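Cell envelope-related transcriptional attenuator domain-containing protein (PDB 4OBM) is of unknown function but, as a LytR-CpsA-Psr family member, may help attach polymers to the cell wall. Local coordinates at residues Met28-Asp33 with Gln147-Leu152; Leu105-Asp110 with Ile193-Asn198; Pro155-Gly158 with Leu163-Cys166; Ile232-Lys237 with Ile243-Ser248. One frame throughout, in Å; residues are numbered along the deposited sequence.

Interaction 1 of 4, residues Met28-Asp33 with Gln147-Leu152; sequences MTLSAD and QMYAYL
L30 and Y149 both carry CG on the side of the carbonyl carbon, anti to the backbone N (chi1 170° and -173°). This extends the leucine from its strand and the tyrosine from its helix, and the two side chains meet from opposite directions. The tyrosine ring bridges a wide gap, since L30 CA and Y149 CA are 10.7 Å apart. CB of L30 already points toward the helix. Y149 depends on the length of its ring to reach the strand. L30 CD1 lies in the ring plane at its edge, 3.7 Å from Y149 OH. L30 CD2 approaches obliquely, 3.8 Å from Y149 CE1. The fork of the leucine thus holds the phenol end of the ring. No hydrogen bond crosses this contact.

L30 belongs to strand 24-30, which lies inside the mixed sheet between strands 94-100 and 40-47. Helix 145-152 packs beside that sheet, an alpha/beta layering within the LytR-CpsA-Psr family region. L105 and T106 of helix 102-112 also pack here, L105 on L30 and T106 on Y149. With L30 cut back to an alanine, the phenol end of Y149 would probably lose the two methyls beside it and be freer to shift. A bound pentaethylene glycol, probably from the crystallisation liquor, comes within about 4 Å of the L30 side chain. Some relatives bind polyprenyl lipids in an apolar cleft; the glycol may mark a comparable pocket here, but does not prove one. Beyond L30, the carbonyl S31 O passes 4.1 Å from Y149 OH.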
loop_
_atom_site.group_PDB
_atom_site.type_symbol
_atom_site.label_atom_id
_atom_site.label_comp_id
_atom_site.label_asym_id
_atom_site.label_seq_id
_atom_site.Cartn_x
_atom_site.Cartn_y
_atom_site.Cartn_z
HETATM N N MSE A 28 3.370 -1.498 -3.921
HETATM C CA MSE A 28 4.110 -0.293 -3.589
HETATM C C MSE A 28 5.275 -0.661 -2.736
HETATM O O MSE A 28 5.148 -1.504 -1.841
HETATM C CB MSE A 28 3.208 0.725 -2.922
HETATM C CG MSE A 28 2.184 1.287 -3.905
HETATM SE SE MSE A 28 0.967 2.515 -3.135
HETATM C CE MSE A 28 0.533 1.688 -1.374
ATOM N N THR A 29 6.449 -0.101 -3.080
ATOM C CA THR A 29 7.699 -0.410 -2.391
ATOM C C THR A 29 8.450 0.888 -2.090
ATOM O O THR A 29 8.227 1.899 -2.751
ATOM C CB THR A 29 8.568 -1.411 -3.212
ATOM O OG1 THR A 29 9.244 -0.734 -4.270
ATOM C CG2 THR A 29 7.774 -2.597 -3.765
ATOM N N LEU A 30 9.333 0.851 -1.102
ATOM C CA LEU A 30 10.091 2.021 -0.719
ATOM C C LEU A 30 11.550 1.668 -0.521
ATOM O O LEU A 30 11.873 0.706 0.173
ATOM C CB LEU A 30 9.498 2.646 0.567
ATOM C CG LEU A 30 10.309 3.763 1.244
ATOM C CD1 LEU A 30 10.375 5.032 0.370
ATOM C CD2 LEU A 30 9.788 4.053 2.618
ATOM N N SER A 31 12.410 2.489 -1.143
ATOM C CA SER A 31 13.863 2.401 -1.079
ATOM C C SER A 31 14.392 3.700 -0.501
ATOM O O SER A 31 13.685 4.689 -0.537
ATOM C CB SER A 31 14.431 2.151 -2.475
ATOM O OG SER A 31 15.847 2.103 -2.468
ATOM N N ALA A 32 15.635 3.713 0.015
ATOM C CA ALA A 32 16.198 4.946 0.557
ATOM C C ALA A 32 16.452 5.936 -0.595
ATOM O O ALA A 32 16.222 7.137 -0.453
ATOM C CB ALA A 32 17.488 4.643 1.313
ATOM N N ASP A 33 16.860 5.399 -1.759
ATOM C CA ASP A 33 17.206 6.123 -2.981
ATOM C C ASP A 33 17.167 5.168 -4.193
ATOM O O ASP A 33 16.908 3.979 -4.008
ATOM C CB ASP A 33 18.606 6.766 -2.819
ATOM C CG ASP A 33 19.708 5.806 -2.405
ATOM O OD1 ASP A 33 19.777 4.690 -2.973
ATOM O OD2 ASP A 33 20.528 6.185 -1.544
ATOM N N GLN A 147 8.198 14.463 8.858
ATOM C CA GLN A 147 7.862 13.854 10.158
ATOM C C GLN A 147 7.178 12.539 9.921
ATOM O O GLN A 147 7.455 11.564 10.623
ATOM C CB GLN A 147 6.944 14.772 10.980
ATOM C CG GLN A 147 7.544 16.131 11.305
ATOM C CD GLN A 147 6.601 17.007 12.094
ATOM O OE1 GLN A 147 5.379 17.042 11.869
ATOM N NE2 GLN A 147 7.174 17.800 12.987
HETATM N N MSE A 148 6.272 12.544 8.905
HETATM C CA MSE A 148 5.495 11.400 8.477
HETATM C C MSE A 148 6.425 10.289 7.976
HETATM O O MSE A 148 6.260 9.137 8.381
HETATM C CB MSE A 148 4.538 11.873 7.382
HETATM C CG MSE A 148 3.726 10.798 6.778
HETATM SE SE MSE A 148 2.215 10.420 7.855
HETATM C CE MSE A 148 1.257 9.625 6.471
ATOM N N TYR A 149 7.411 10.646 7.112
ATOM C CA TYR A 149 8.406 9.728 6.540
ATOM C C TYR A 149 9.272 9.089 7.664
ATOM O O TYR A 149 9.381 7.865 7.704
ATOM C CB TYR A 149 9.299 10.435 5.482
ATOM C CG TYR A 149 10.202 9.459 4.762
ATOM C CD1 TYR A 149 9.756 8.769 3.638
ATOM C CD2 TYR A 149 11.456 9.127 5.275
ATOM C CE1 TYR A 149 10.539 7.784 3.036
ATOM C CE2 TYR A 149 12.235 8.132 4.695
ATOM C CZ TYR A 149 11.770 7.459 3.577
ATOM O OH TYR A 149 12.553 6.515 2.965
ATOM N N ALA A 150 9.861 9.912 8.567
ATOM C CA ALA A 150 10.706 9.458 9.690
ATOM C C ALA A 150 9.964 8.484 10.630
ATOM O O ALA A 150 10.529 7.462 11.026
ATOM C CB ALA A 150 11.224 10.651 10.477
ATOM N N TYR A 151 8.696 8.778 10.947
ATOM C CA TYR A 151 7.848 7.908 11.781
ATOM C C TYR A 151 7.632 6.543 11.110
ATOM O O TYR A 151 7.765 5.510 11.746
ATOM C CB TYR A 151 6.475 8.595 12.064
ATOM C CG TYR A 151 5.552 7.890 13.051
ATOM C CD1 TYR A 151 6.065 7.154 14.119
ATOM C CD2 TYR A 151 4.167 8.023 12.958
ATOM C CE1 TYR A 151 5.224 6.532 15.043
ATOM C CE2 TYR A 151 3.316 7.412 13.883
ATOM C CZ TYR A 151 3.850 6.661 14.920
ATOM O OH TYR A 151 3.029 6.043 15.830
ATOM N N LEU A 152 7.316 6.559 9.824
ATOM C CA LEU A 152 6.987 5.406 9.007
ATOM C C LEU A 152 8.171 4.446 8.774
ATOM O O LEU A 152 7.948 3.240 8.582
ATOM C CB LEU A 152 6.470 5.936 7.663
ATOM C CG LEU A 152 5.552 5.032 6.840
ATOM C CD1 LEU A 152 4.226 4.780 7.549
ATOM C CD2 LEU A 152 5.315 5.630 5.443
#

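Interaction 2 of 4, residues Leu105-Asp110 with Ile193-Asn198; sequences LTELFD and INFIIN
E107 and L108 meet F195 and I196 where two helices run antiparallel. The axes of the short segments 105-110 and 193-198 come within 11.0 Å at 171°. F195 is the main residue of this helix-helix contact. Its CG stands anti to the backbone N (chi1 174°), which sends the ring across to the other helix. There the ring reaches both neighbours in the sequence. On the E107 side, CB of E107 lies 3.7 Å from F195 CZ, and OE1 of E107 lies 3.3 Å from F195 CE1. The carboxylate plane is turned 65° from the ring plane. On the L108 side, F195 CE2 lies 4.3 Å from L108 CB. E107 is exposed while F195 and I196 are buried, so the contact runs from the surface inward.

Farther out, T104 and M111 of helix 102-112 also touch the F195 ring. L108 and I196 both rest on F100 of strand 94-100, which sets the two helices against one edge region of the sheet. Above that strand a second, purely apolar touch joins L108 CD1 to I196 CD1 at 4.1 Å.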
loop_
_atom_site.group_PDB
_atom_site.type_symbol
_atom_site.label_atom_id
_atom_site.label_comp_id
_atom_site.label_asym_id
_atom_site.label_seq_id
_atom_site.Cartn_x
_atom_site.Cartn_y
_atom_site.Cartn_z
ATOM N N LEU A 105 8.577 9.652 -2.021
ATOM C CA LEU A 105 7.509 9.413 -1.039
ATOM C C LEU A 105 7.240 10.679 -0.169
ATOM O O LEU A 105 6.085 10.984 0.113
ATOM C CB LEU A 105 7.829 8.200 -0.129
ATOM C CG LEU A 105 6.653 7.673 0.744
ATOM C CD1 LEU A 105 5.297 7.615 -0.043
ATOM C CD2 LEU A 105 6.971 6.321 1.353
ATOM N N THR A 106 8.304 11.400 0.249
ATOM C CA THR A 106 8.179 12.608 1.070
ATOM C C THR A 106 7.490 13.700 0.244
ATOM O O THR A 106 6.615 14.408 0.758
ATOM C CB THR A 106 9.559 13.045 1.587
ATOM O OG1 THR A 106 10.185 11.930 2.239
ATOM C CG2 THR A 106 9.490 14.242 2.529
ATOM N N GLU A 107 7.863 13.795 -1.050
ATOM C CA GLU A 107 7.276 14.731 -1.981
ATOM C C GLU A 107 5.797 14.409 -2.200
ATOM O O GLU A 107 4.989 15.341 -2.189
ATOM C CB GLU A 107 8.033 14.768 -3.298
ATOM C CG GLU A 107 8.068 16.192 -3.821
ATOM C CD GLU A 107 8.415 16.398 -5.278
ATOM O OE1 GLU A 107 9.366 15.746 -5.771
ATOM O OE2 GLU A 107 7.760 17.256 -5.914
ATOM N N LEU A 108 5.423 13.114 -2.310
ATOM C CA LEU A 108 4.010 12.720 -2.436
ATOM C C LEU A 108 3.225 13.233 -1.229
ATOM O O LEU A 108 2.246 13.932 -1.430
ATOM C CB LEU A 108 3.828 11.198 -2.604
ATOM C CG LEU A 108 2.378 10.641 -2.575
ATOM C CD1 LEU A 108 1.652 10.883 -3.878
ATOM C CD2 LEU A 108 2.382 9.173 -2.338
ATOM N N PHE A 109 3.683 12.944 0.008
ATOM C CA PHE A 109 3.037 13.378 1.254
ATOM C C PHE A 109 2.924 14.908 1.348
ATOM O O PHE A 109 1.928 15.414 1.848
ATOM C CB PHE A 109 3.832 12.882 2.487
ATOM C CG PHE A 109 3.953 11.401 2.783
ATOM C CD1 PHE A 109 2.866 10.549 2.617
ATOM C CD2 PHE A 109 5.115 10.883 3.345
ATOM C CE1 PHE A 109 2.970 9.192 2.925
ATOM C CE2 PHE A 109 5.210 9.532 3.681
ATOM C CZ PHE A 109 4.139 8.695 3.466
ATOM N N ASP A 110 3.984 15.628 0.935
ATOM C CA ASP A 110 4.083 17.093 0.981
ATOM C C ASP A 110 3.076 17.750 0.021
ATOM O O ASP A 110 2.533 18.813 0.294
ATOM C CB ASP A 110 5.518 17.518 0.608
ATOM C CG ASP A 110 5.772 18.995 0.803
ATOM O OD1 ASP A 110 5.970 19.412 1.961
ATOM O OD2 ASP A 110 5.735 19.736 -0.195
ATOM N N ILE A 193 -1.229 11.756 -9.872
ATOM C CA ILE A 193 -0.823 10.816 -10.903
ATOM C C ILE A 193 0.214 11.416 -11.862
ATOM O O ILE A 193 1.081 10.674 -12.336
ATOM C CB ILE A 193 -2.030 10.208 -11.665
ATOM C CG1 ILE A 193 -1.654 8.828 -12.248
ATOM C CG2 ILE A 193 -2.604 11.141 -12.723
ATOM C CD1 ILE A 193 -1.367 7.741 -11.172
ATOM N N ASN A 194 0.136 12.735 -12.148
ATOM C CA ASN A 194 1.135 13.376 -12.998
ATOM C C ASN A 194 2.517 13.238 -12.324
ATOM O O ASN A 194 3.495 12.937 -13.014
ATOM C CB ASN A 194 0.777 14.834 -13.291
ATOM C CG ASN A 194 1.781 15.570 -14.152
ATOM O OD1 ASN A 194 2.548 16.397 -13.656
ATOM N ND2 ASN A 194 1.799 15.288 -15.457
ATOM N N PHE A 195 2.578 13.379 -10.974
ATOM C CA PHE A 195 3.811 13.211 -10.189
ATOM C C PHE A 195 4.284 11.723 -10.188
ATOM O O PHE A 195 5.477 11.466 -10.348
ATOM C CB PHE A 195 3.634 13.712 -8.727
ATOM C CG PHE A 195 4.842 13.404 -7.871
ATOM C CD1 PHE A 195 6.012 14.145 -7.997
ATOM C CD2 PHE A 195 4.825 12.346 -6.968
ATOM C CE1 PHE A 195 7.148 13.822 -7.245
ATOM C CE2 PHE A 195 5.966 12.021 -6.225
ATOM C CZ PHE A 195 7.103 12.788 -6.340
ATOM N N ILE A 196 3.352 10.766 -9.959
ATOM C CA ILE A 196 3.678 9.334 -9.936
ATOM C C ILE A 196 4.327 8.900 -11.274
ATOM O O ILE A 196 5.415 8.329 -11.264
ATOM C CB ILE A 196 2.411 8.479 -9.608
ATOM C CG1 ILE A 196 1.865 8.721 -8.166
ATOM C CG2 ILE A 196 2.581 6.980 -9.962
ATOM C CD1 ILE A 196 2.855 8.496 -6.944
ATOM N N ILE A 197 3.666 9.197 -12.403
ATOM C CA ILE A 197 4.087 8.796 -13.745
ATOM C C ILE A 197 5.430 9.436 -14.127
ATOM O O ILE A 197 6.262 8.759 -14.745
ATOM C CB ILE A 197 2.951 9.117 -14.773
ATOM C CG1 ILE A 197 1.766 8.136 -14.573
ATOM C CG2 ILE A 197 3.431 9.096 -16.253
ATOM C CD1 ILE A 197 0.503 8.508 -15.298
ATOM N N ASN A 198 5.659 10.709 -13.729
ATOM C CA ASN A 198 6.846 11.425 -14.160
ATOM C C ASN A 198 8.042 11.360 -13.225
ATOM O O ASN A 198 9.146 11.593 -13.702
ATOM C CB ASN A 198 6.515 12.901 -14.470
ATOM C CG ASN A 198 5.592 13.089 -15.662
ATOM O OD1 ASN A 198 5.992 12.984 -16.821
ATOM N ND2 ASN A 198 4.324 13.360 -15.413
#

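Interaction 3 of 4, residues Pro155-Gly158 with Leu163-Cys166; sequences PDYG and LYPC
Y157 OH makes a probable hydrogen bond to Y151 O, near the end of helix 145-152. The bond fixes the far end of the ring that meets Y164 and P165. CG of Y157 sits beside the backbone N and anti to the carbonyl carbon (chi1 -67°), which lays the ring against the start of helix 164-181. Y164 turns its edge toward the face of Y157 in an offset edge-to-face pair. The ring centroids are 5.4 Å apart and the planes meet at 65°. The two side chains cross at about a right angle. Y164 CD2 reaches the root of the partner and lies 3.6 Å from Y157 CB. P165 lies against the CD2-CE2 side of the ring: P165 CB is 3.8 Å from Y157 CE2, and P165 CA is 3.7 Å from the same CE2.

The contact ties the loop between helices 145-152 and 164-181 to the first turn of the second helix. L168 and N169, one turn on, also touch Y157. A serine in place of Y157 would probably strip Y164 and P165 of their aromatic cover and leave Y151 O without this donor. Y157 is therefore amphipathic in use: its ring packs by dispersion and aromatic contact, while its hydroxyl pins the loop to a helix end.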
loop_
_atom_site.group_PDB
_atom_site.type_symbol
_atom_site.label_atom_id
_atom_site.label_comp_id
_atom_site.label_asym_id
_atom_site.label_seq_id
_atom_site.Cartn_x
_atom_site.Cartn_y
_atom_site.Cartn_z
ATOM N N PRO A 155 13.774 2.226 12.233
ATOM C CA PRO A 155 14.309 0.851 12.226
ATOM C C PRO A 155 13.887 0.034 13.459
ATOM O O PRO A 155 13.938 -1.200 13.423
ATOM C CB PRO A 155 15.829 1.067 12.190
ATOM C CG PRO A 155 16.025 2.512 11.764
ATOM C CD PRO A 155 14.855 3.224 12.351
ATOM N N ASP A 156 13.460 0.728 14.541
ATOM C CA ASP A 156 13.026 0.144 15.807
ATOM C C ASP A 156 12.027 1.048 16.529
ATOM O O ASP A 156 12.337 2.206 16.844
ATOM C CB ASP A 156 14.236 -0.142 16.719
ATOM C CG ASP A 156 13.897 -0.890 17.994
ATOM O OD1 ASP A 156 13.286 -1.978 17.901
ATOM O OD2 ASP A 156 14.261 -0.396 19.084
ATOM N N TYR A 157 10.847 0.478 16.832
ATOM C CA TYR A 157 9.753 1.133 17.540
ATOM C C TYR A 157 9.737 0.792 19.061
ATOM O O TYR A 157 8.810 1.197 19.775
ATOM C CB TYR A 157 8.409 0.737 16.890
ATOM C CG TYR A 157 8.236 1.271 15.484
ATOM C CD1 TYR A 157 7.841 2.587 15.259
ATOM C CD2 TYR A 157 8.468 0.463 14.377
ATOM C CE1 TYR A 157 7.713 3.094 13.969
ATOM C CE2 TYR A 157 8.323 0.955 13.077
ATOM C CZ TYR A 157 7.952 2.275 12.880
ATOM O OH TYR A 157 7.813 2.773 11.606
ATOM N N GLY A 158 10.745 0.049 19.524
ATOM C CA GLY A 158 10.854 -0.401 20.911
ATOM C C GLY A 158 9.810 -1.445 21.270
ATOM O O GLY A 158 9.369 -1.515 22.421
ATOM N N LEU A 163 5.893 -7.867 13.439
ATOM C CA LEU A 163 4.922 -7.315 12.494
ATOM C C LEU A 163 4.562 -5.857 12.785
ATOM O O LEU A 163 3.901 -5.236 11.960
ATOM C CB LEU A 163 3.640 -8.163 12.480
ATOM C CG LEU A 163 3.754 -9.541 11.847
ATOM C CD1 LEU A 163 2.455 -10.315 12.037
ATOM C CD2 LEU A 163 4.119 -9.432 10.348
ATOM N N TYR A 164 4.989 -5.305 13.934
ATOM C CA TYR A 164 4.693 -3.917 14.314
ATOM C C TYR A 164 5.067 -2.876 13.224
ATOM O O TYR A 164 4.222 -2.008 12.979
ATOM C CB TYR A 164 5.335 -3.526 15.657
ATOM C CG TYR A 164 4.764 -2.227 16.179
ATOM C CD1 TYR A 164 3.531 -2.197 16.828
ATOM C CD2 TYR A 164 5.406 -1.014 15.940
ATOM C CE1 TYR A 164 2.953 -0.996 17.230
ATOM C CE2 TYR A 164 4.845 0.192 16.353
ATOM C CZ TYR A 164 3.616 0.196 16.996
ATOM O OH TYR A 164 3.051 1.370 17.416
ATOM N N PRO A 165 6.247 -2.912 12.534
ATOM C CA PRO A 165 6.506 -1.892 11.487
ATOM C C PRO A 165 5.476 -1.960 10.340
ATOM O O PRO A 165 5.131 -0.929 9.766
ATOM C CB PRO A 165 7.918 -2.224 11.003
ATOM C CG PRO A 165 8.525 -3.035 12.105
ATOM C CD PRO A 165 7.398 -3.834 12.663
ATOM N N CYS A 166 4.949 -3.172 10.061
ATOM C CA CYS A 166 3.916 -3.449 9.059
ATOM C C CYS A 166 2.579 -2.880 9.513
ATOM O O CYS A 166 1.866 -2.279 8.712
ATOM C CB CYS A 166 3.810 -4.951 8.802
ATOM S SG CYS A 166 5.247 -5.659 7.970
#

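Interaction 4 of 4, residues Ile232-Lys237 with Ile243-Ser248; sequences IPYGDK and IIDDNS
The beta hairpin of strands 235-238 and 241-244, with the helix start that follows it, joins these residues. D236 and I243 form an antiparallel hydrogen-bonded pair: D236 N donates to I243 O and I243 N to D236 O, both at 2.9 Å. G235 and I244 are the adjoining non-hydrogen-bonded pair. G235 CA lies 3.2 Å from I243 O in a CA-H...O contact. A CB on G235 would clash with I243 O and I244 CA. The ladder then continues outside the regular strands, where D245 N donates to a lone pair of Y234 O.

D245 is the N-cap of helix 246-256, and D245 OD1 accepts from N247 N at 2.7 Å. Y234 covers this helix start. Its CG stands between the backbone N and the carbonyl carbon (chi1 65°), and this rotation brings the ring back over S248. S248 CB lies over the ring face in a CH-pi contact, 3.8 Å from the centroid. S248 OG accepts from Y234 N and is also hydrogen-bonded to Y231 OH. L163 touches Y234 from the loop before helix 164-181. D236 OD2 and D245 OD2 are 4.3 Å apart; if both acids are charged they would probably repel. Water 1 lies in the plane of the Y234 ring at its edge and donates to D236 OD2 and D245 OD2, each at 2.7 Å.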
loop_
_atom_site.group_PDB
_atom_site.type_symbol
_atom_site.label_atom_id
_atom_site.label_comp_id
_atom_site.label_asym_id
_atom_site.label_seq_id
_atom_site.Cartn_x
_atom_site.Cartn_y
_atom_site.Cartn_z
ATOM N N ILE A 232 -2.821 -8.110 7.809
ATOM C CA ILE A 232 -1.390 -8.271 8.071
ATOM C C ILE A 232 -0.997 -9.755 7.899
ATOM O O ILE A 232 -1.285 -10.579 8.763
ATOM C CB ILE A 232 -0.928 -7.683 9.434
ATOM C CG1 ILE A 232 -1.522 -6.266 9.705
ATOM C CG2 ILE A 232 0.615 -7.733 9.598
ATOM C CD1 ILE A 232 -0.719 -5.038 9.181
ATOM N N PRO A 233 -0.304 -10.085 6.788
ATOM C CA PRO A 233 0.182 -11.464 6.594
ATOM C C PRO A 233 1.117 -11.898 7.738
ATOM O O PRO A 233 2.083 -11.198 8.071
ATOM C CB PRO A 233 0.898 -11.402 5.234
ATOM C CG PRO A 233 0.407 -10.154 4.586
ATOM C CD PRO A 233 0.123 -9.201 5.683
ATOM N N TYR A 234 0.782 -13.015 8.396
ATOM C CA TYR A 234 1.553 -13.456 9.560
ATOM C C TYR A 234 2.366 -14.713 9.281
ATOM O O TYR A 234 2.058 -15.471 8.358
ATOM C CB TYR A 234 0.634 -13.666 10.782
ATOM C CG TYR A 234 -0.379 -14.779 10.616
ATOM C CD1 TYR A 234 -0.053 -16.098 10.919
ATOM C CD2 TYR A 234 -1.673 -14.512 10.173
ATOM C CE1 TYR A 234 -0.978 -17.130 10.751
ATOM C CE2 TYR A 234 -2.615 -15.533 10.033
ATOM C CZ TYR A 234 -2.261 -16.840 10.317
ATOM O OH TYR A 234 -3.180 -17.846 10.167
ATOM N N GLY A 235 3.362 -14.951 10.119
ATOM C CA GLY A 235 4.215 -16.120 9.967
ATOM C C GLY A 235 5.117 -16.408 11.141
ATOM O O GLY A 235 4.764 -16.137 12.293
ATOM N N ASP A 236 6.279 -16.999 10.861
ATOM C CA ASP A 236 7.200 -17.373 11.923
ATOM C C ASP A 236 8.642 -17.082 11.543
ATOM O O ASP A 236 9.012 -17.149 10.370
ATOM C CB ASP A 236 7.036 -18.868 12.269
ATOM C CG ASP A 236 5.626 -19.262 12.689
ATOM O OD1 ASP A 236 5.273 -19.044 13.869
ATOM O OD2 ASP A 236 4.868 -19.768 11.829
ATOM N N LYS A 237 9.455 -16.776 12.556
ATOM C CA LYS A 237 10.889 -16.531 12.436
ATOM C C LYS A 237 11.586 -17.836 12.120
ATOM O O LYS A 237 11.262 -18.867 12.712
ATOM C CB LYS A 237 11.432 -15.938 13.745
ATOM C CG LYS A 237 12.727 -15.158 13.580
ATOM C CD LYS A 237 13.287 -14.685 14.925
ATOM C CE LYS A 237 12.710 -13.361 15.367
ATOM N NZ LYS A 237 13.241 -12.943 16.685
ATOM N N ILE A 243 9.081 -16.696 7.547
ATOM C CA ILE A 243 8.308 -17.588 6.690
ATOM C C ILE A 243 6.817 -17.339 6.902
ATOM O O ILE A 243 6.312 -17.552 8.010
ATOM C CB ILE A 243 8.723 -19.056 6.930
ATOM C CG1 ILE A 243 10.236 -19.242 6.624
ATOM C CG2 ILE A 243 7.835 -20.042 6.115
ATOM C CD1 ILE A 243 10.773 -20.581 6.946
ATOM N N ILE A 244 6.123 -16.869 5.835
ATOM C CA ILE A 244 4.683 -16.583 5.872
ATOM C C ILE A 244 3.920 -17.886 6.061
ATOM O O ILE A 244 4.184 -18.846 5.354
ATOM C CB ILE A 244 4.202 -15.792 4.615
ATOM C CG1 ILE A 244 4.865 -14.376 4.535
ATOM C CG2 ILE A 244 2.659 -15.708 4.528
ATOM C CD1 ILE A 244 4.643 -13.393 5.778
ATOM N N ASP A 245 3.025 -17.926 7.056
ATOM C CA ASP A 245 2.208 -19.107 7.372
ATOM C C ASP A 245 1.200 -19.309 6.251
ATOM O O ASP A 245 0.568 -18.352 5.818
ATOM C CB ASP A 245 1.508 -18.928 8.738
ATOM C CG ASP A 245 0.718 -20.122 9.259
ATOM O OD1 ASP A 245 -0.038 -20.726 8.469
ATOM O OD2 ASP A 245 0.786 -20.390 10.481
ATOM N N ASP A 246 1.067 -20.542 5.779
ATOM C CA ASP A 246 0.140 -20.924 4.708
ATOM C C ASP A 246 -1.325 -20.563 5.023
ATOM O O ASP A 246 -2.090 -20.293 4.092
ATOM C CB ASP A 246 0.252 -22.431 4.430
ATOM C CG ASP A 246 0.235 -22.791 2.959
ATOM O OD1 ASP A 246 0.868 -22.064 2.163
ATOM O OD2 ASP A 246 -0.393 -23.815 2.606
ATOM N N ASN A 247 -1.703 -20.533 6.327
ATOM C CA ASN A 247 -3.060 -20.222 6.790
ATOM C C ASN A 247 -3.359 -18.725 6.720
ATOM O O ASN A 247 -4.523 -18.330 6.769
ATOM C CB ASN A 247 -3.291 -20.737 8.213
ATOM C CG ASN A 247 -3.103 -22.223 8.375
ATOM O OD1 ASN A 247 -3.479 -23.036 7.520
ATOM N ND2 ASN A 247 -2.526 -22.603 9.496
ATOM N N SER A 248 -2.312 -17.900 6.609
ATOM C CA SER A 248 -2.434 -16.457 6.461
ATOM C C SER A 248 -3.002 -16.124 5.065
ATOM O O SER A 248 -3.872 -15.256 4.960
ATOM C CB SER A 248 -1.083 -15.784 6.676
ATOM O OG SER A 248 -1.230 -14.384 6.832
HETATM O O HOH W 1 2.341 -18.838 12.021
HETATM O O HOH W 2 5.222 -19.951 8.742
#

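Overall arrangement
From the N terminus, strand 24-30 opens interaction 1, which closes on helix 145-152, with 113 residues between the segments. Before it closes, helix 102-112 opens interaction 2, which ends on helix 186-199, so the two cross. They touch beside the main sheet, where M148 and L152 of interaction 1 meet F109 of interaction 2. Interaction 3 is a short loop closure lying wholly within the span of interaction 2. It follows interaction 1 directly, and Y151 and Y157 link the two. Interaction 4 comes last, in series, and joins the C-terminal hairpin to the final helix. L163 packs against it from interaction 3. Interactions 2 and 4 lie on opposite sides of the chain's centre.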